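Local coordinates for aquaporin AqpM (Methanothermobacter marburgensis str. Marburg, PDB 2F2B), which forms a tetrameric archaeal membrane channel that lets water move osmotically in both directions and also allows a transient rise in the initial flux of glycerol, at residues Met158-Gly163 against Gly176-Leu181; Ser25-Leu30 against Phe116-Cys121; Val85-Trp90 against Arg98-Tyr103. All coordinates share one frame; numbering follows the deposited sequence.

Interaction 1. Residues Met158-Gly163 against Gly176-Leu181; sequences MITIMG and GIIIGL
Neither Thr160 and Ile161 on one helix nor Ile178 and Ile179 on the other has a flat side chain, so the contact has no ring face or edge and is made by branched aliphatic groups. Thr160 meets Ile178 methyl to methyl, with Thr160 CG2 3.9 Å from Ile178 CG2, the two side chains lying roughly perpendicular. With Thr160 OG1 beside its own backbone N (chi1 -61°), the hydroxyl turns back along its helix to a hydrogen bond with Leu156 O, while the methyl is carried toward Ile178. Ile178 offers its short branch, CG2, whereas its longer one bends away from the contact.

The segments belong to helix 143-166 and helix 175-194, consecutive membrane-spanning helices of the aquaporin fold. The backbones come close here, the CA atoms of Ile161 and Ile179 being 6.5 Å apart. Between these two isoleucines the long branches do the touching: Ile179 CD1 lies 3.8 Å from Ile161 CG1, and Ile179 CG1 is 4.0 Å from that same Ile161 CG1. The chain of Ile179 is extended from CA to CD1 (chi2 172°), which brings its end nearer to helix 143-166 than its first bond would suggest. This second pair also crosses at roughly ninety degrees. The touching groups are all carbon, and the contact lies where subunits of the homotetramer meet: Thr160 packs on Ala68 and Ile178 on Tyr71, both of a neighbouring subunit. Within the chain, Ile179 also touches Ile70 of helix 52-73 and Leu157 and Ile164 of helix 143-166. A glycerol, probably from the crystallisation liquor, lies about 4 Å from the side chain of Ile179.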
loop_
_atom_site.group_PDB
_atom_site.type_symbol
_atom_site.label_atom_id
_atom_site.label_comp_id
_atom_site.label_asym_id
_atom_site.label_seq_id
_atom_site.Cartn_x
_atom_site.Cartn_y
_atom_site.Cartn_z
ATOM N N MET A 158 13.456 -2.079 -15.374
ATOM C CA MET A 158 13.505 -1.708 -16.787
ATOM C C MET A 158 12.517 -2.454 -17.686
ATOM O O MET A 158 11.923 -1.852 -18.582
ATOM C CB MET A 158 14.926 -1.888 -17.325
ATOM C CG MET A 158 15.172 -1.231 -18.687
ATOM S SD MET A 158 15.124 0.588 -18.633
ATOM C CE MET A 158 14.169 0.944 -20.079
ATOM N N ILE A 159 12.332 -3.752 -17.465
ATOM C CA ILE A 159 11.401 -4.492 -18.312
ATOM C C ILE A 159 9.973 -3.998 -18.066
ATOM O O ILE A 159 9.137 -3.995 -18.971
ATOM C CB ILE A 159 11.514 -6.031 -18.096
ATOM C CG1 ILE A 159 10.974 -6.757 -19.338
ATOM C CG2 ILE A 159 10.749 -6.467 -16.846
ATOM C CD1 ILE A 159 11.255 -8.247 -19.364
ATOM N N THR A 160 9.702 -3.542 -16.845
ATOM C CA THR A 160 8.385 -3.015 -16.515
ATOM C C THR A 160 8.228 -1.672 -17.237
ATOM O O THR A 160 7.186 -1.392 -17.830
ATOM C CB THR A 160 8.234 -2.818 -14.987
ATOM O OG1 THR A 160 8.378 -4.088 -14.338
ATOM C CG2 THR A 160 6.862 -2.233 -14.645
ATOM N N ILE A 161 9.275 -0.852 -17.205
ATOM C CA ILE A 161 9.237 0.444 -17.878
ATOM C C ILE A 161 8.980 0.245 -19.376
ATOM O O ILE A 161 8.208 0.984 -19.982
ATOM C CB ILE A 161 10.566 1.221 -17.659
ATOM C CG1 ILE A 161 10.612 1.750 -16.218
ATOM C CG2 ILE A 161 10.689 2.371 -18.668
ATOM C CD1 ILE A 161 11.944 2.382 -15.824
ATOM N N MET A 162 9.610 -0.768 -19.961
ATOM C CA MET A 162 9.425 -1.047 -21.385
ATOM C C MET A 162 7.967 -1.393 -21.686
ATOM O O MET A 162 7.379 -0.882 -22.642
ATOM C CB MET A 162 10.313 -2.218 -21.825
ATOM C CG MET A 162 11.807 -1.922 -21.847
ATOM S SD MET A 162 12.248 -0.632 -23.047
ATOM C CE MET A 162 11.952 -1.488 -24.603
ATOM N N GLY A 163 7.384 -2.255 -20.860
ATOM C CA GLY A 163 6.010 -2.668 -21.084
ATOM C C GLY A 163 4.913 -1.663 -20.785
ATOM O O GLY A 163 3.911 -1.609 -21.504
ATOM N N GLY A 176 3.173 5.824 -14.271
ATOM C CA GLY A 176 3.700 6.358 -13.026
ATOM C C GLY A 176 3.502 5.483 -11.800
ATOM O O GLY A 176 4.461 5.167 -11.091
ATOM N N ILE A 177 2.262 5.079 -11.548
ATOM C CA ILE A 177 1.994 4.279 -10.362
ATOM C C ILE A 177 2.604 2.882 -10.429
ATOM O O ILE A 177 3.132 2.390 -9.433
ATOM C CB ILE A 177 0.462 4.203 -10.060
ATOM C CG1 ILE A 177 0.241 3.548 -8.689
ATOM C CG2 ILE A 177 -0.270 3.430 -11.148
ATOM C CD1 ILE A 177 0.919 4.287 -7.547
ATOM N N ILE A 178 2.572 2.248 -11.598
ATOM C CA ILE A 178 3.139 0.909 -11.705
ATOM C C ILE A 178 4.658 0.923 -11.531
ATOM O O ILE A 178 5.216 0.064 -10.848
ATOM C CB ILE A 178 2.758 0.256 -13.056
ATOM C CG1 ILE A 178 1.230 0.112 -13.131
ATOM C CG2 ILE A 178 3.443 -1.097 -13.210
ATOM C CD1 ILE A 178 0.593 -0.513 -11.873
ATOM N N ILE A 179 5.330 1.894 -12.143
ATOM C CA ILE A 179 6.779 1.978 -12.012
ATOM C C ILE A 179 7.159 2.228 -10.550
ATOM O O ILE A 179 8.067 1.587 -10.017
ATOM C CB ILE A 179 7.353 3.091 -12.922
ATOM C CG1 ILE A 179 7.167 2.689 -14.390
ATOM C CG2 ILE A 179 8.836 3.312 -12.622
ATOM C CD1 ILE A 179 7.524 3.781 -15.393
ATOM N N GLY A 180 6.453 3.145 -9.897
ATOM C CA GLY A 180 6.747 3.428 -8.502
ATOM C C GLY A 180 6.537 2.227 -7.590
ATOM O O GLY A 180 7.382 1.924 -6.742
ATOM N N LEU A 181 5.412 1.532 -7.750
ATOM C CA LEU A 181 5.140 0.374 -6.907
ATOM C C LEU A 181 6.121 -0.761 -7.190
ATOM O O LEU A 181 6.487 -1.513 -6.290
ATOM C CB LEU A 181 3.694 -0.102 -7.099
ATOM C CG LEU A 181 2.626 0.898 -6.641
ATOM C CD1 LEU A 181 1.240 0.311 -6.877
ATOM C CD2 LEU A 181 2.819 1.229 -5.150
#

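Interaction 2. Residues Ser25-Leu30 against Phe116-Cys121; sequences SAAVTL and FIFLQC
Phe118 reaches across to Ala27 and Val28, joining two membrane-spanning helices of the aquaporin fold, helix 4-33 and helix 100-122. The backbones are well separated, with 9.5 Å between the nearest CA atoms, those of Ala27 and Leu119, and the aromatic side chain fills much of the interval. Phe118 is fully extended from its helix, CG anti to the backbone N (chi1 -179°), an extension that carries the far end of the ring, CZ and CE2, to the other segment.

Val28 approaches this ring at its edge, near the ring plane: CG2 lies 3.8 Å from Phe118 CZ. Of its two methyls, CG1 is the one opposite the backbone N (chi1 171°); CG2 stands beside that N and makes the contact. The valine side chain stands nearly square to that of the phenylalanine. Ala27, whose methyl points toward helix 100-122, adds a looser, oblique contact of 4.1 Å from CB to Phe118 CE2. Phe20, further back on helix 4-33, meets the Phe118 ring edge-to-face. Thr189 of a neighbouring subunit packs against both Val28 and Phe118, which places this apolar junction at the tetramer interface.

On the side of the helix turned from Phe118, Ser25 OG hydrogen-bonds to Gly22 O. Ser25 O in turn accepts two bonds from Thr29, one from the backbone N at 3.0 Å and one from OG1 at 2.8 Å, the two donors arriving from opposite faces of the carbonyl plane.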
loop_
_atom_site.group_PDB
_atom_site.type_symbol
_atom_site.label_atom_id
_atom_site.label_comp_id
_atom_site.label_asym_id
_atom_site.label_seq_id
_atom_site.Cartn_x
_atom_site.Cartn_y
_atom_site.Cartn_z
ATOM N N SER A 25 13.793 8.555 3.877
ATOM C CA SER A 25 13.007 7.671 4.735
ATOM C C SER A 25 13.887 6.613 5.396
ATOM O O SER A 25 13.634 6.217 6.533
ATOM C CB SER A 25 11.889 6.991 3.935
ATOM O OG SER A 25 12.402 6.036 3.018
ATOM N N ALA A 26 14.917 6.161 4.687
ATOM C CA ALA A 26 15.825 5.158 5.232
ATOM C C ALA A 26 16.645 5.772 6.367
ATOM O O ALA A 26 16.861 5.139 7.398
ATOM C CB ALA A 26 16.746 4.627 4.141
ATOM N N ALA A 27 17.103 7.005 6.173
ATOM C CA ALA A 27 17.879 7.682 7.209
ATOM C C ALA A 27 17.005 7.868 8.452
ATOM O O ALA A 27 17.453 7.642 9.575
ATOM C CB ALA A 27 18.373 9.035 6.696
ATOM N N VAL A 28 15.752 8.271 8.249
ATOM C CA VAL A 28 14.831 8.470 9.364
ATOM C C VAL A 28 14.604 7.177 10.144
ATOM O O VAL A 28 14.560 7.186 11.372
ATOM C CB VAL A 28 13.461 9.008 8.879
ATOM C CG1 VAL A 28 12.456 8.992 10.023
ATOM C CG2 VAL A 28 13.622 10.426 8.349
ATOM N N THR A 29 14.462 6.063 9.431
ATOM C CA THR A 29 14.244 4.774 10.083
ATOM C C THR A 29 15.384 4.477 11.058
ATOM O O THR A 29 15.156 4.079 12.204
ATOM C CB THR A 29 14.172 3.636 9.048
ATOM O OG1 THR A 29 13.137 3.921 8.100
ATOM C CG2 THR A 29 13.882 2.302 9.731
ATOM N N LEU A 30 16.611 4.674 10.594
ATOM C CA LEU A 30 17.781 4.420 11.427
ATOM C C LEU A 30 17.847 5.395 12.598
ATOM O O LEU A 30 18.290 5.036 13.693
ATOM C CB LEU A 30 19.055 4.507 10.581
ATOM C CG LEU A 30 19.262 3.346 9.597
ATOM C CD1 LEU A 30 20.439 3.641 8.675
ATOM C CD2 LEU A 30 19.501 2.055 10.375
ATOM N N PHE A 116 21.629 16.682 0.053
ATOM C CA PHE A 116 22.107 17.828 0.823
ATOM C C PHE A 116 20.975 18.567 1.532
ATOM O O PHE A 116 21.074 18.889 2.718
ATOM C CB PHE A 116 22.842 18.807 -0.091
ATOM C CG PHE A 116 23.284 20.061 0.605
ATOM C CD1 PHE A 116 24.299 20.023 1.557
ATOM C CD2 PHE A 116 22.666 21.276 0.328
ATOM C CE1 PHE A 116 24.694 21.182 2.225
ATOM C CE2 PHE A 116 23.053 22.441 0.990
ATOM C CZ PHE A 116 24.068 22.393 1.940
ATOM N N ILE A 117 19.900 18.843 0.802
ATOM C CA ILE A 117 18.771 19.554 1.382
ATOM C C ILE A 117 18.080 18.705 2.447
ATOM O O ILE A 117 17.595 19.236 3.443
ATOM C CB ILE A 117 17.767 19.993 0.288
ATOM C CG1 ILE A 117 18.431 21.033 -0.627
ATOM C CG2 ILE A 117 16.511 20.591 0.923
ATOM C CD1 ILE A 117 18.854 22.323 0.091
ATOM N N PHE A 118 18.043 17.389 2.256
ATOM C CA PHE A 118 17.425 16.545 3.271
ATOM C C PHE A 118 18.259 16.632 4.549
ATOM O O PHE A 118 17.725 16.709 5.657
ATOM C CB PHE A 118 17.353 15.085 2.832
ATOM C CG PHE A 118 16.698 14.205 3.849
ATOM C CD1 PHE A 118 15.313 14.204 3.992
ATOM C CD2 PHE A 118 17.464 13.456 4.734
ATOM C CE1 PHE A 118 14.700 13.472 5.010
ATOM C CE2 PHE A 118 16.860 12.722 5.754
ATOM C CZ PHE A 118 15.476 12.734 5.891
ATOM N N LEU A 119 19.576 16.615 4.388
ATOM C CA LEU A 119 20.480 16.699 5.528
ATOM C C LEU A 119 20.209 17.981 6.318
ATOM O O LEU A 119 20.256 17.984 7.548
ATOM C CB LEU A 119 21.929 16.677 5.040
ATOM C CG LEU A 119 23.031 16.844 6.086
ATOM C CD1 LEU A 119 23.008 15.689 7.078
ATOM C CD2 LEU A 119 24.369 16.907 5.369
ATOM N N GLN A 120 19.920 19.066 5.606
ATOM C CA GLN A 120 19.640 20.343 6.259
ATOM C C GLN A 120 18.347 20.276 7.071
ATOM O O GLN A 120 18.264 20.851 8.156
ATOM C CB GLN A 120 19.543 21.464 5.220
ATOM C CG GLN A 120 20.814 21.661 4.418
ATOM C CD GLN A 120 22.013 21.949 5.300
ATOM O OE1 GLN A 120 23.082 21.364 5.122
ATOM N NE2 GLN A 120 21.845 22.856 6.252
ATOM N N CYS A 121 17.347 19.570 6.546
ATOM C CA CYS A 121 16.053 19.423 7.224
ATOM C C CYS A 121 16.095 18.495 8.432
ATOM O O CYS A 121 15.557 18.815 9.493
ATOM C CB CYS A 121 14.989 18.862 6.267
ATOM S SG CYS A 121 14.487 19.917 4.908
#

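Interaction 3. Residues Val85-Trp90 against Arg98-Tyr103; sequences VTIGLW and REVVPY
Thr86 and Trp90 turn toward Val100 through their first torsions: Thr86 CG2 lies opposite its backbone N with OG1 beside it (chi1 -61°), and Trp90 CG is likewise opposite its own N (chi1 166°). The threonine methyl thus reaches the valine backbone, Thr86 CG2 lying 4.0 Å from Val100 CA, and the two side chains run antiparallel, side by side. Val100 CG2 lies against the base of the tryptophan, 3.9 Å from Trp90 CB and 4.0 Å from Trp90 CG, and comes to the indole obliquely. The other valine methyl, CG1, is a looser neighbour of Ile87, 4.4 Å from Ile87 CG1.

Thr86 OG1 sits at the edge of the Tyr103 ring, 4.2 Å from Tyr103 CD1, but it hydrogen-bonds to His80 ND1 and Gln107 NE2, with a weak bond to Asn82 O besides. The phenol oxygen of Tyr103 is hydrogen-bonded to Ser77 O and to Arg7, which also forms a salt bridge with Glu99.

Helix 83-91 is the short half-helix that begins within the first NPA motif, Asn82-Pro83-Ala84, and this contact packs it against the start of helix 100-122. Ile87 also rests on Ile230 and Val234 of helix 224-243, while Tyr103 and Pro102 lean on helix 4-33.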
loop_
_atom_site.group_PDB
_atom_site.type_symbol
_atom_site.label_atom_id
_atom_site.label_comp_id
_atom_site.label_asym_id
_atom_site.label_seq_id
_atom_site.Cartn_x
_atom_site.Cartn_y
_atom_site.Cartn_z
ATOM N N VAL A 85 18.193 3.967 -16.590
ATOM C CA VAL A 85 16.998 3.979 -17.432
ATOM C C VAL A 85 17.312 4.727 -18.726
ATOM O O VAL A 85 16.946 4.287 -19.817
ATOM C CB VAL A 85 15.810 4.664 -16.712
ATOM C CG1 VAL A 85 14.653 4.884 -17.689
ATOM C CG2 VAL A 85 15.354 3.792 -15.544
ATOM N N THR A 86 18.000 5.856 -18.596
ATOM C CA THR A 86 18.382 6.661 -19.755
ATOM C C THR A 86 19.227 5.815 -20.711
ATOM O O THR A 86 18.989 5.804 -21.921
ATOM C CB THR A 86 19.186 7.909 -19.317
ATOM O OG1 THR A 86 18.373 8.723 -18.463
ATOM C CG2 THR A 86 19.613 8.740 -20.531
ATOM N N ILE A 87 20.202 5.097 -20.161
ATOM C CA ILE A 87 21.073 4.246 -20.970
ATOM C C ILE A 87 20.294 3.058 -21.536
ATOM O O ILE A 87 20.499 2.660 -22.684
ATOM C CB ILE A 87 22.287 3.761 -20.137
ATOM C CG1 ILE A 87 23.189 4.961 -19.820
ATOM C CG2 ILE A 87 23.065 2.686 -20.895
ATOM C CD1 ILE A 87 24.331 4.661 -18.872
ATOM N N GLY A 88 19.388 2.503 -20.735
ATOM C CA GLY A 88 18.584 1.387 -21.202
ATOM C C GLY A 88 17.744 1.772 -22.409
ATOM O O GLY A 88 17.669 1.023 -23.387
ATOM N N LEU A 89 17.112 2.940 -22.344
ATOM C CA LEU A 89 16.281 3.432 -23.442
ATOM C C LEU A 89 17.150 3.688 -24.669
ATOM O O LEU A 89 16.761 3.384 -25.798
ATOM C CB LEU A 89 15.569 4.726 -23.031
ATOM C CG LEU A 89 14.518 4.594 -21.924
ATOM C CD1 LEU A 89 14.068 5.976 -21.464
ATOM C CD2 LEU A 89 13.336 3.782 -22.441
ATOM N N TRP A 90 18.328 4.253 -24.439
ATOM C CA TRP A 90 19.263 4.536 -25.523
ATOM C C TRP A 90 19.684 3.247 -26.236
ATOM O O TRP A 90 19.756 3.208 -27.468
ATOM C CB TRP A 90 20.505 5.241 -24.971
ATOM C CG TRP A 90 21.656 5.274 -25.935
ATOM C CD1 TRP A 90 21.790 6.078 -27.032
ATOM C CD2 TRP A 90 22.816 4.434 -25.907
ATOM N NE1 TRP A 90 22.966 5.789 -27.690
ATOM C CE2 TRP A 90 23.614 4.785 -27.020
ATOM C CE3 TRP A 90 23.259 3.417 -25.048
ATOM C CZ2 TRP A 90 24.831 4.154 -27.299
ATOM C CZ3 TRP A 90 24.472 2.787 -25.327
ATOM C CH2 TRP A 90 25.243 3.162 -26.443
ATOM N N ARG A 98 22.671 11.805 -28.116
ATOM C CA ARG A 98 23.127 13.171 -27.886
ATOM C C ARG A 98 22.580 13.795 -26.602
ATOM O O ARG A 98 23.104 14.806 -26.132
ATOM C CB ARG A 98 22.755 14.060 -29.078
ATOM C CG ARG A 98 21.269 14.111 -29.371
ATOM C CD ARG A 98 20.962 15.075 -30.506
ATOM N NE ARG A 98 19.537 15.104 -30.817
ATOM C CZ ARG A 98 18.892 14.142 -31.468
ATOM N NH1 ARG A 98 19.543 13.067 -31.890
ATOM N NH2 ARG A 98 17.591 14.253 -31.691
ATOM N N GLU A 99 21.534 13.200 -26.032
ATOM C CA GLU A 99 20.946 13.736 -24.806
ATOM C C GLU A 99 21.232 12.878 -23.573
ATOM O O GLU A 99 20.820 13.222 -22.467
ATOM C CB GLU A 99 19.431 13.894 -24.967
ATOM C CG GLU A 99 19.017 14.672 -26.204
ATOM C CD GLU A 99 17.541 15.016 -26.218
ATOM O OE1 GLU A 99 16.729 14.193 -25.740
ATOM O OE2 GLU A 99 17.189 16.104 -26.719
ATOM N N VAL A 100 21.938 11.768 -23.763
ATOM C CA VAL A 100 22.262 10.880 -22.651
ATOM C C VAL A 100 23.108 11.564 -21.576
ATOM O O VAL A 100 22.749 11.554 -20.397
ATOM C CB VAL A 100 22.994 9.610 -23.147
ATOM C CG1 VAL A 100 23.579 8.840 -21.963
ATOM C CG2 VAL A 100 22.026 8.730 -23.919
ATOM N N VAL A 101 24.228 12.163 -21.972
ATOM C CA VAL A 101 25.085 12.829 -20.997
ATOM C C VAL A 101 24.377 13.996 -20.301
ATOM O O VAL A 101 24.491 14.157 -19.086
ATOM C CB VAL A 101 26.404 13.313 -21.643
ATOM C CG1 VAL A 101 27.221 14.107 -20.636
ATOM C CG2 VAL A 101 27.205 12.108 -22.126
ATOM N N PRO A 102 23.647 14.833 -21.059
ATOM C CA PRO A 102 22.944 15.957 -20.432
ATOM C C PRO A 102 21.979 15.470 -19.344
ATOM O O PRO A 102 21.933 16.029 -18.248
ATOM C CB PRO A 102 22.215 16.600 -21.605
ATOM C CG PRO A 102 23.183 16.396 -22.730
ATOM C CD PRO A 102 23.630 14.961 -22.529
ATOM N N TYR A 103 21.214 14.426 -19.650
ATOM C CA TYR A 103 20.270 13.881 -18.672
ATOM C C TYR A 103 20.982 13.311 -17.449
ATOM O O TYR A 103 20.579 13.572 -16.316
ATOM C CB TYR A 103 19.404 12.782 -19.296
ATOM C CG TYR A 103 18.064 13.250 -19.816
ATOM C CD1 TYR A 103 16.932 12.446 -19.684
ATOM C CD2 TYR A 103 17.927 14.480 -20.464
ATOM C CE1 TYR A 103 15.698 12.849 -20.183
ATOM C CE2 TYR A 103 16.697 14.893 -20.968
ATOM C CZ TYR A 103 15.587 14.072 -20.826
ATOM O OH TYR A 103 14.372 14.462 -21.333
#

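Overall arrangement
From the N terminus, helix 4-33 supplies Ser25-Leu30, the first half of interaction 2, which closes only at Phe116-Cys121 after an 85-residue loop. Interaction 3 is nested inside that loop and closes a short connection of seven residues between the first pore-forming half-helix and helix 100-122, the helix that both contacts share. Interaction 1 follows in series, joining helices 143-166 and 175-194 across twelve residues. Interactions 1 and 3 touch: Ile161 CD1 packs 3.7 Å from Val85 CG2, and Met158 CE 3.8 Å from Leu89 CD2. Interaction 2 stands apart, on the opposite side of the chain's centre, its nearest atoms about 12 Å from interaction 1 and about 17 Å from interaction 3.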